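Local atomic coordinates of chorismate mutase (Clostridium thermocellum, PDB entry 1XHO), a protein that probably catalyses the rearrangement of chorismate to prephenate, as a trimeric chorismate mutase of the AroH type. Residues A51-L56 with A85-A90; K55-M60 with R92-T97. One frame throughout, in Å; residues are numbered along the deposited sequence.

How the interactions relate
Both contacts join the long helix 46-63 to the short helix 89-93 and the chain on either side of it, and their centres lie 7 Å apart. Interaction 1 uses the middle turns of the long helix and the turn leading into the short one; it is buried, close to the sheet and to a second subunit. Interaction 2 continues to the segment that ends helix 89-93, is only partly buried and touches no other chain. Thr53, Gln54, Pro87 and Ala90 meet in the first, whereas long selenomethionine and tryptophan side chains bridge the wider gap in the second. No hydrogen bond crosses either contact, but a weak one, Gln54 OE1 to Asn93 ND2, ties the two regions together, and Ala90 CB touches Leu57 CD1.

Interaction 1 of 2, residues A51-L56 with A85-A90; sequences AETQKL and AFPAIA
Thr53 is the first residue of 51-56 to meet the turn at 85-90, and both of its branches are used. With chi1 at -59°, OG1 lies beside the backbone N and CG2 is anti to it, which turns the methyl to the other segment, 3.4 Å from Pro87 O and 3.7 Å from Ala90 CB. The Thr53 and Pro87 side chains cross obliquely, and OG1 comes 3.5 Å from Pro87 CB; this is a van der Waals contact, since the polar partner of OG1 is Ile49 O, one turn back in the same helix.

At Gln54 the backbones come closest, with CA 4.8 Å from CA of Ala90. The small Ala90 methyl permits this: its CB sits 3.5 Å from Gln54 N and 3.9 Å from Gln54 CB. The Gln54 chain runs on extended, CG 4.0 Å from Ala90 O, and its OE1 makes a weak hydrogen bond to Asn93 ND2.

Pro87 O, which faces the Thr53 methyl, also accepts the Ala90 N-H at 3.0 Å, in the type I turn leading into helix 89-93. The middle of helix 46-63 thus packs on this turn beside strands 71-78 and 100-105 of the mixed sheet, and Pro87 also touches Ile107 of a second subunit. No hydrogen bond crosses between the segments; the fit rests on van der Waals contact, in part of methyl groups against backbone N and O atoms.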
ATOM      1  N   ALA C  51       5.686  -4.781  20.301  1.00 30.41           N
ATOM      2  CA  ALA C  51       5.212  -3.943  21.402  1.00 29.81           C
ATOM      3  C   ALA C  51       5.120  -2.477  20.990  1.00 29.16           C
ATOM      4  O   ALA C  51       4.148  -1.808  21.303  1.00 32.08           O
ATOM      5  CB  ALA C  51       6.126  -4.100  22.623  1.00 29.99           C
ATOM      6  N   GLU C  52       6.123  -1.973  20.286  1.00 31.25           N
ATOM      7  CA  GLU C  52       6.082  -0.577  19.834  1.00 32.14           C
ATOM      8  C   GLU C  52       5.035  -0.345  18.755  1.00 31.32           C
ATOM      9  O   GLU C  52       4.454   0.742  18.684  1.00 30.09           O
ATOM     10  CB  GLU C  52       7.460  -0.097  19.371  1.00 33.57           C
ATOM     11  CG  GLU C  52       8.465   0.036  20.521  1.00 35.81           C
ATOM     12  CD  GLU C  52       7.903   0.805  21.703  1.00 37.68           C
ATOM     13  OE1 GLU C  52       7.321   1.889  21.489  1.00 36.62           O
ATOM     14  OE2 GLU C  52       8.024   0.311  22.843  1.00 41.75           O
ATOM     15  N   THR C  53       4.774  -1.370  17.938  1.00 29.83           N
ATOM     16  CA  THR C  53       3.713  -1.288  16.960  1.00 28.54           C
ATOM     17  C   THR C  53       2.358  -1.269  17.665  1.00 27.45           C
ATOM     18  O   THR C  53       1.466  -0.537  17.256  1.00 26.37           O
ATOM     19  CB  THR C  53       3.774  -2.432  15.902  1.00 27.13           C
ATOM     20  OG1 THR C  53       5.024  -2.377  15.209  1.00 27.18           O
ATOM     21  CG2 THR C  53       2.627  -2.296  14.878  1.00 25.10           C
ATOM     22  N   GLN C  54       2.223  -2.068  18.720  1.00 29.66           N
ATOM     23  CA  GLN C  54       0.977  -2.176  19.492  1.00 30.84           C
ATOM     24  C   GLN C  54       0.618  -0.852  20.182  1.00 29.82           C
ATOM     25  O   GLN C  54      -0.533  -0.408  20.151  1.00 26.09           O
ATOM     26  CB  GLN C  54       1.123  -3.292  20.533  1.00 33.83           C
ATOM     27  CG  GLN C  54      -0.201  -3.891  21.046  1.00 36.15           C
ATOM     28  CD  GLN C  54      -0.010  -5.227  21.765  1.00 37.82           C
ATOM     29  OE1 GLN C  54       0.976  -5.952  21.529  1.00 42.08           O
ATOM     30  NE2 GLN C  54      -0.958  -5.567  22.634  1.00 38.72           N
ATOM     31  N   LYS C  55       1.613  -0.219  20.791  1.00 29.71           N
ATOM     32  CA  LYS C  55       1.417   1.082  21.430  1.00 30.90           C
ATOM     33  C   LYS C  55       0.992   2.132  20.401  1.00 30.13           C
ATOM     34  O   LYS C  55       0.120   2.959  20.671  1.00 31.78           O
ATOM     35  CB  LYS C  55       2.694   1.528  22.167  1.00 30.99           C
ATOM     36  N   LEU C  56       1.604   2.080  19.220  1.00 28.39           N
ATOM     37  CA  LEU C  56       1.273   2.992  18.131  1.00 27.95           C
ATOM     38  C   LEU C  56      -0.174   2.809  17.657  1.00 26.46           C
ATOM     39  O   LEU C  56      -0.900   3.785  17.516  1.00 26.84           O
ATOM     40  CB  LEU C  56       2.266   2.819  16.966  1.00 27.05           C
ATOM     41  CG  LEU C  56       2.029   3.630  15.689  1.00 26.52           C
ATOM     42  CD1 LEU C  56       1.902   5.130  15.978  1.00 26.67           C
ATOM     43  CD2 LEU C  56       3.148   3.351  14.673  1.00 26.32           C
ATOM     44  N   ALA C  85      10.405  -9.383  13.014  1.00 33.17           N
ATOM     45  CA  ALA C  85       9.009  -9.834  12.972  1.00 32.52           C
ATOM     46  C   ALA C  85       8.094  -8.940  12.125  1.00 32.33           C
ATOM     47  O   ALA C  85       8.463  -7.826  11.749  1.00 35.10           O
ATOM     48  CB  ALA C  85       8.451  -9.953  14.393  1.00 32.82           C
ATOM     49  N   PHE C  86       6.901  -9.467  11.843  1.00 30.94           N
ATOM     50  CA  PHE C  86       5.805  -8.743  11.208  1.00 31.95           C
ATOM     51  C   PHE C  86       5.147  -7.807  12.227  1.00 33.44           C
ATOM     52  O   PHE C  86       4.616  -8.281  13.242  1.00 33.46           O
ATOM     53  CB  PHE C  86       4.715  -9.718  10.732  1.00 31.71           C
ATOM     54  CG  PHE C  86       4.987 -10.372   9.394  1.00 32.11           C
ATOM     55  CD1 PHE C  86       4.166 -10.104   8.299  1.00 31.25           C
ATOM     56  CD2 PHE C  86       6.023 -11.278   9.241  1.00 31.84           C
ATOM     57  CE1 PHE C  86       4.390 -10.709   7.082  1.00 32.62           C
ATOM     58  CE2 PHE C  86       6.257 -11.893   8.019  1.00 31.16           C
ATOM     59  CZ  PHE C  86       5.445 -11.610   6.935  1.00 30.79           C
ATOM     60  N   PRO C  87       5.139  -6.486  11.961  1.00 33.83           N
ATOM     61  CA  PRO C  87       4.400  -5.593  12.876  1.00 33.97           C
ATOM     62  C   PRO C  87       2.906  -5.929  12.978  1.00 33.79           C
ATOM     63  O   PRO C  87       2.276  -5.602  13.986  1.00 32.94           O
ATOM     64  CB  PRO C  87       4.608  -4.195  12.257  1.00 33.63           C
ATOM     65  CG  PRO C  87       5.831  -4.328  11.406  1.00 34.22           C
ATOM     66  CD  PRO C  87       5.777  -5.733  10.863  1.00 33.82           C
ATOM     67  N   ALA C  88       2.362  -6.576  11.939  1.00 33.59           N
ATOM     68  CA  ALA C  88       0.961  -7.013  11.896  1.00 33.99           C
ATOM     69  C   ALA C  88       0.548  -7.939  13.057  1.00 33.61           C
ATOM     70  O   ALA C  88      -0.637  -8.069  13.345  1.00 31.66           O
ATOM     71  CB  ALA C  88       0.672  -7.710  10.557  1.00 32.94           C
ATOM     72  N   ILE C  89       1.516  -8.603  13.684  1.00 34.83           N
ATOM     73  CA  ILE C  89       1.263  -9.409  14.891  1.00 37.60           C
ATOM     74  C   ILE C  89       0.664  -8.553  16.026  1.00 36.53           C
ATOM     75  O   ILE C  89      -0.168  -9.049  16.802  1.00 36.72           O
ATOM     76  CB  ILE C  89       2.553 -10.111  15.391  1.00 38.07           C
ATOM     77  CG1 ILE C  89       3.009 -11.172  14.390  1.00 39.08           C
ATOM     78  CG2 ILE C  89       2.324 -10.769  16.762  1.00 40.25           C
ATOM     79  CD1 ILE C  89       4.493 -11.526  14.504  1.00 40.04           C
ATOM     80  N   ALA C  90       1.077  -7.280  16.102  1.00 32.99           N
ATOM     81  CA  ALA C  90       0.568  -6.345  17.113  1.00 33.12           C
ATOM     82  C   ALA C  90      -0.949  -6.198  17.050  1.00 33.10           C
ATOM     83  O   ALA C  90      -1.608  -6.220  18.087  1.00 32.19           O
ATOM     84  CB  ALA C  90       1.238  -4.979  16.985  1.00 31.68           C
TER

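Interaction 2 of 2, residues K55-M60 with R92-T97; sequences KLLKEM and RNMGWT
Leu57 meets two large side chains of 92-97, the selenomethionine Met94 and Trp96. Its CB is 3.8 Å from Met94 SE and 3.9 Å from Trp96 CZ3, so one methylene touches both. The branches divide beyond it: CD1 lies against SE at 3.9 Å, while CD2 turns to CZ3 at 4.1 Å. Leu57 and Met94 cross at a slant, whereas Leu57 and Trp96 slide past one another in opposite directions, the six-membered ring reaching the helix. There, Trp96 CH2 lies 3.8 Å from Leu57 O.

Met94 and Trp96 are themselves layered, since Met94 CG stands 4.1 Å above the indole plane, over its centre. The pairing occurs where the short helix ends. A Schellman motif closes it, with Trp96 N bonded to Ala91 O, Gly95 N to Arg92 O, and Gly95 at positive phi (85°) as C-prime. Met94 and Trp96, on either side of Gly95, both point toward helix 46-63.

Met94 CG lies between its backbone N and carbonyl carbon (chi1 64°), and a bend at chi3 (-62°) carries CE over the helix backbone, 3.9 Å from Lys58 CA. Lys58 adds its CB to this surface, but the rest of its chain leads away. Leu57 packs also on Met121 of strand 116-124; Trp96 touches Ala61, one turn farther along the long helix.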
ATOM      1  N   LYS C  55       1.613  -0.219  20.791  1.00 29.71           N
ATOM      2  CA  LYS C  55       1.417   1.082  21.430  1.00 30.90           C
ATOM      3  C   LYS C  55       0.992   2.132  20.401  1.00 30.13           C
ATOM      4  O   LYS C  55       0.120   2.959  20.671  1.00 31.78           O
ATOM      5  CB  LYS C  55       2.694   1.528  22.167  1.00 30.99           C
ATOM      6  N   LEU C  56       1.604   2.080  19.220  1.00 28.39           N
ATOM      7  CA  LEU C  56       1.273   2.992  18.131  1.00 27.95           C
ATOM      8  C   LEU C  56      -0.174   2.809  17.657  1.00 26.46           C
ATOM      9  O   LEU C  56      -0.900   3.785  17.516  1.00 26.84           O
ATOM     10  CB  LEU C  56       2.266   2.819  16.966  1.00 27.05           C
ATOM     11  CG  LEU C  56       2.029   3.630  15.689  1.00 26.52           C
ATOM     12  CD1 LEU C  56       1.902   5.130  15.978  1.00 26.67           C
ATOM     13  CD2 LEU C  56       3.148   3.351  14.673  1.00 26.32           C
ATOM     14  N   LEU C  57      -0.583   1.565  17.416  1.00 27.17           N
ATOM     15  CA  LEU C  57      -1.967   1.266  17.014  1.00 27.86           C
ATOM     16  C   LEU C  57      -2.988   1.686  18.079  1.00 29.75           C
ATOM     17  O   LEU C  57      -4.037   2.207  17.745  1.00 30.73           O
ATOM     18  CB  LEU C  57      -2.137  -0.228  16.725  1.00 27.93           C
ATOM     19  CG  LEU C  57      -1.329  -0.809  15.564  1.00 30.52           C
ATOM     20  CD1 LEU C  57      -1.429  -2.355  15.544  1.00 28.78           C
ATOM     21  CD2 LEU C  57      -1.777  -0.186  14.235  1.00 30.06           C
ATOM     22  N   LYS C  58      -2.676   1.431  19.348  1.00 34.48           N
ATOM     23  CA  LYS C  58      -3.554   1.786  20.479  1.00 37.48           C
ATOM     24  C   LYS C  58      -3.737   3.305  20.543  1.00 37.53           C
ATOM     25  O   LYS C  58      -4.855   3.804  20.534  1.00 37.73           O
ATOM     26  CB  LYS C  58      -2.969   1.223  21.791  1.00 40.76           C
ATOM     27  CG  LYS C  58      -3.725   1.566  23.093  1.00 42.50           C
ATOM     28  CD  LYS C  58      -5.245   1.387  22.995  1.00 45.16           C
ATOM     29  CE  LYS C  58      -5.916   1.574  24.359  1.00 46.58           C
ATOM     30  NZ  LYS C  58      -5.713   0.406  25.274  1.00 49.08           N
ATOM     31  N   GLU C  59      -2.617   4.019  20.548  1.00 37.50           N
ATOM     32  CA  GLU C  59      -2.582   5.469  20.400  1.00 37.94           C
ATOM     33  C   GLU C  59      -3.389   5.981  19.183  1.00 37.11           C
ATOM     34  O   GLU C  59      -4.167   6.932  19.303  1.00 35.30           O
ATOM     35  CB  GLU C  59      -1.124   5.905  20.290  1.00 40.76           C
ATOM     36  CG  GLU C  59      -0.881   7.392  20.211  1.00 44.02           C
ATOM     37  CD  GLU C  59      -1.038   8.089  21.534  1.00 46.02           C
ATOM     38  OE1 GLU C  59      -2.182   8.165  22.043  1.00 48.11           O
ATOM     39  OE2 GLU C  59      -0.010   8.576  22.050  1.00 45.96           O
HETATM   40  N   MSE C  60      -3.209   5.353  18.020  1.00 35.72           N
HETATM   41  CA  MSE C  60      -3.956   5.757  16.813  1.00 35.00           C
HETATM   42  C   MSE C  60      -5.467   5.572  16.973  1.00 34.66           C
HETATM   43  O   MSE C  60      -6.250   6.427  16.550  1.00 34.83           O
HETATM   44  CB  MSE C  60      -3.479   4.983  15.587  1.00 33.20           C
HETATM   45  CG  MSE C  60      -2.104   5.390  15.118  1.00 33.37           C
HETATM   46 SE   MSE C  60      -1.476   4.246  13.672  1.00 30.84          SE
HETATM   47  CE  MSE C  60      -2.488   5.029  12.271  1.00 27.56           C
ATOM     48  N   ARG C  92      -3.059  -8.367  15.788  1.00 39.30           N
ATOM     49  CA  ARG C  92      -3.609  -9.656  16.190  1.00 43.63           C
ATOM     50  C   ARG C  92      -3.607  -9.830  17.722  1.00 43.04           C
ATOM     51  O   ARG C  92      -4.578 -10.321  18.277  1.00 41.17           O
ATOM     52  CB  ARG C  92      -2.846 -10.804  15.521  1.00 46.63           C
ATOM     53  CG  ARG C  92      -3.659 -12.070  15.445  1.00 51.26           C
ATOM     54  CD  ARG C  92      -2.806 -13.308  15.184  1.00 54.90           C
ATOM     55  NE  ARG C  92      -3.579 -14.526  15.430  1.00 56.02           N
ATOM     56  CZ  ARG C  92      -3.845 -15.030  16.636  1.00 57.17           C
ATOM     57  NH1 ARG C  92      -3.396 -14.438  17.741  1.00 57.89           N
ATOM     58  NH2 ARG C  92      -4.566 -16.144  16.739  1.00 57.79           N
ATOM     59  N   ASN C  93      -2.516  -9.430  18.386  1.00 44.66           N
ATOM     60  CA  ASN C  93      -2.427  -9.452  19.864  1.00 45.93           C
ATOM     61  C   ASN C  93      -3.588  -8.720  20.532  1.00 47.93           C
ATOM     62  O   ASN C  93      -4.206  -9.228  21.475  1.00 49.32           O
ATOM     63  CB  ASN C  93      -1.131  -8.791  20.351  1.00 45.93           C
ATOM     64  CG  ASN C  93       0.102  -9.613  20.066  1.00 45.00           C
ATOM     65  OD1 ASN C  93       0.039 -10.666  19.430  1.00 44.60           O
ATOM     66  ND2 ASN C  93       1.244  -9.131  20.541  1.00 44.31           N
HETATM   67  N   MSE C  94      -3.878  -7.524  20.033  1.00 48.01           N
HETATM   68  CA  MSE C  94      -4.919  -6.676  20.610  1.00 49.47           C
HETATM   69  C   MSE C  94      -6.331  -6.969  20.063  1.00 46.68           C
HETATM   70  O   MSE C  94      -7.249  -6.153  20.202  1.00 47.12           O
HETATM   71  CB  MSE C  94      -4.551  -5.202  20.422  1.00 50.68           C
HETATM   72  CG  MSE C  94      -4.478  -4.720  18.983  1.00 52.61           C
HETATM   73 SE   MSE C  94      -3.387  -3.092  18.848  1.00 53.85          SE
HETATM   74  CE  MSE C  94      -4.517  -1.940  20.000  1.00 53.81           C
ATOM     75  N   GLY C  95      -6.493  -8.134  19.445  1.00 43.36           N
ATOM     76  CA  GLY C  95      -7.797  -8.631  19.059  1.00 41.04           C
ATOM     77  C   GLY C  95      -8.328  -8.143  17.732  1.00 39.89           C
ATOM     78  O   GLY C  95      -9.512  -8.326  17.449  1.00 38.19           O
ATOM     79  N   TRP C  96      -7.477  -7.525  16.907  1.00 38.76           N
ATOM     80  CA  TRP C  96      -7.910  -7.101  15.572  1.00 38.41           C
ATOM     81  C   TRP C  96      -7.660  -8.247  14.584  1.00 37.65           C
ATOM     82  O   TRP C  96      -6.741  -8.213  13.763  1.00 37.76           O
ATOM     83  CB  TRP C  96      -7.236  -5.792  15.128  1.00 38.66           C
ATOM     84  CG  TRP C  96      -7.511  -4.597  16.023  1.00 38.40           C
ATOM     85  CD1 TRP C  96      -8.417  -4.521  17.047  1.00 38.65           C
ATOM     86  CD2 TRP C  96      -6.895  -3.303  15.940  1.00 38.40           C
ATOM     87  NE1 TRP C  96      -8.382  -3.273  17.617  1.00 38.43           N
ATOM     88  CE2 TRP C  96      -7.461  -2.504  16.954  1.00 37.77           C
ATOM     89  CE3 TRP C  96      -5.907  -2.747  15.115  1.00 38.07           C
ATOM     90  CZ2 TRP C  96      -7.073  -1.180  17.167  1.00 38.25           C
ATOM     91  CZ3 TRP C  96      -5.531  -1.423  15.323  1.00 38.36           C
ATOM     92  CH2 TRP C  96      -6.109  -0.658  16.338  1.00 38.38           C
ATOM     93  N   THR C  97      -8.508  -9.265  14.694  1.00 36.32           N
ATOM     94  CA  THR C  97      -8.363 -10.503  13.958  1.00 34.93           C
ATOM     95  C   THR C  97      -9.311 -10.558  12.756  1.00 33.68           C
ATOM     96  O   THR C  97      -9.312 -11.547  12.034  1.00 32.73           O
ATOM     97  CB  THR C  97      -8.581 -11.716  14.897  1.00 36.30           C
ATOM     98  OG1 THR C  97      -9.811 -11.561  15.624  1.00 38.78           O
ATOM     99  CG2 THR C  97      -7.426 -11.819  15.904  1.00 36.05           C
TER